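PDB 1F94: bucandin from Bungarus candidus, which is a three-finger snake toxin thought to enhance presynaptic acetylcholine release. Local coordinates for residues E2-C6 and W36-A40. Residues are numbered along the deposited sequence; the frame is centred on the assembly and turned at random.
Sequences ECYRC and WLGCA
Strands 2-6 and 36-40, both extended, run roughly antiparallel: their axes approach to 4.6 Å at 147°, with Arg5 CA 4.6 Å from Leu37 CA. No direct hydrogen bond joins them. Tyr4 O lies 3.2 Å from Gly38 N, too bent for a hydrogen bond; two weak CA-H...O contacts run from Gly38 CA to Tyr4 O (3.3 Å, 127° at H) and Arg5 CA to Leu37 O (3.5 Å, 141°). Water 1 bridges the backbones, accepting from Cys6 N at 2.9 Å and Leu37 N at 3.0 Å. Among side chains, Leu37 (m, chi2 p) points toward 2-6, placing CD2 4.0 Å from Tyr4 CB and CD1 3.9 Å from Cys6 SG. Cys3 SG and Cys39 SG, both m, touch at 3.5 Å, too long for a disulfide; they bond Cys24 and Cys17. Strand 2-6 pairs with 12-16, and 36-40 with 23-29, making this the seam between two sheets of a three-finger toxin, at its disulfide-rich core. Sulfur and apolar packing, CA-H...O contacts and one water hold the seam; disulfides tie each strand elsewhere.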
loop_
_atom_site.group_PDB
_atom_site.type_symbol
_atom_site.label_atom_id
_atom_site.label_comp_id
_atom_site.label_asym_id
_atom_site.label_seq_id
_atom_site.Cartn_x
_atom_site.Cartn_y
_atom_site.Cartn_z
ATOM N N GLU A 2 8.938 -7.432 1.718
ATOM C CA GLU A 2 8.835 -6.039 2.065
ATOM C C GLU A 2 7.824 -5.393 1.146
ATOM O O GLU A 2 7.563 -5.845 0.051
ATOM C CB GLU A 2 10.183 -5.304 1.886
ATOM C CG GLU A 2 11.290 -5.790 2.844
ATOM C CD GLU A 2 12.634 -5.085 2.527
ATOM O OE1 GLU A 2 12.913 -4.755 1.330
ATOM O OE2 GLU A 2 13.397 -4.826 3.456
ATOM N N CYS A 3 7.271 -4.263 1.604
ATOM C CA CYS A 3 6.463 -3.391 0.815
ATOM C C CYS A 3 6.993 -1.963 0.945
ATOM O O CYS A 3 7.733 -1.648 1.866
ATOM C CB CYS A 3 4.991 -3.374 1.318
ATOM S SG CYS A 3 4.193 -4.988 1.258
ATOM N N TYR A 4 6.590 -1.113 0.014
ATOM C CA TYR A 4 6.836 0.322 0.165
ATOM C C TYR A 4 5.880 0.914 1.169
ATOM O O TYR A 4 4.753 0.440 1.389
ATOM C CB TYR A 4 6.731 1.056 -1.184
ATOM C CG TYR A 4 7.829 0.690 -2.118
ATOM C CD1 TYR A 4 7.620 -0.039 -3.298
ATOM C CD2 TYR A 4 9.161 1.069 -1.833
ATOM C CE1 TYR A 4 8.676 -0.343 -4.127
ATOM C CE2 TYR A 4 10.212 0.780 -2.638
ATOM C CZ TYR A 4 9.968 0.045 -3.813
ATOM O OH TYR A 4 10.994 -0.273 -4.638
ATOM N N ARG A 5 6.329 2.017 1.785
ATOM C CA ARG A 5 5.525 2.846 2.645
ATOM C C ARG A 5 5.938 4.307 2.414
ATOM O O ARG A 5 7.005 4.585 1.843
ATOM C CB ARG A 5 5.533 2.460 4.108
ATOM C CG ARG A 5 6.788 2.758 4.831
ATOM C CD ARG A 5 6.752 2.491 6.329
ATOM N NE ARG A 5 7.917 3.113 6.957
ATOM C CZ ARG A 5 8.016 4.389 7.371
ATOM N NH1 ARG A 5 7.038 5.280 7.293
ATOM N NH2 ARG A 5 9.168 4.749 7.911
ATOM N N CYS A 6 5.103 5.211 2.889
ATOM C CA CYS A 6 5.307 6.629 2.694
ATOM C C CYS A 6 5.642 7.367 3.997
ATOM O O CYS A 6 5.100 7.125 5.054
ATOM C CB CYS A 6 4.048 7.273 2.075
ATOM S SG CYS A 6 3.482 6.520 0.539
ATOM N N TRP A 36 -1.190 6.066 0.724
ATOM C CA TRP A 36 -1.056 5.244 1.910
ATOM C C TRP A 36 -0.661 3.852 1.462
ATOM O O TRP A 36 -1.440 3.151 0.837
ATOM C CB TRP A 36 -2.357 5.207 2.710
ATOM C CG TRP A 36 -2.218 4.424 3.970
ATOM C CD1 TRP A 36 -1.154 4.284 4.789
ATOM C CD2 TRP A 36 -3.275 3.635 4.584
ATOM N NE1 TRP A 36 -1.434 3.469 5.856
ATOM C CE2 TRP A 36 -2.745 3.063 5.736
ATOM C CE3 TRP A 36 -4.599 3.373 4.217
ATOM C CZ2 TRP A 36 -3.510 2.225 6.558
ATOM C CZ3 TRP A 36 -5.340 2.540 5.034
ATOM C CH2 TRP A 36 -4.804 1.976 6.185
ATOM N N LEU A 37 0.588 3.461 1.776
ATOM C CA LEU A 37 1.208 2.233 1.290
ATOM C C LEU A 37 1.724 1.419 2.465
ATOM O O LEU A 37 2.229 1.983 3.470
ATOM C CB LEU A 37 2.379 2.566 0.329
ATOM C CG LEU A 37 1.980 2.854 -1.105
ATOM C CD1 LEU A 37 1.060 4.027 -1.323
ATOM C CD2 LEU A 37 3.281 3.022 -1.923
ATOM N N GLY A 38 1.723 0.096 2.368
ATOM C CA GLY A 38 2.331 -0.716 3.389
ATOM C C GLY A 38 1.998 -2.191 3.172
ATOM O O GLY A 38 1.569 -2.588 2.120
ATOM N N CYS A 39 2.299 -2.970 4.216
ATOM C CA CYS A 39 2.005 -4.403 4.299
ATOM C C CYS A 39 0.675 -4.591 5.019
ATOM O O CYS A 39 0.350 -3.830 5.970
ATOM C CB CYS A 39 3.016 -5.155 5.138
ATOM S SG CYS A 39 4.748 -5.067 4.675
ATOM N N ALA A 40 -0.085 -5.633 4.688
ATOM C CA ALA A 40 -1.340 -5.890 5.412
ATOM C C ALA A 40 -1.676 -7.380 5.350
ATOM O O ALA A 40 -1.332 -8.088 4.396
ATOM C CB ALA A 40 -2.486 -5.135 4.801
HETATM O O HOH W 1 2.409 4.643 3.816
#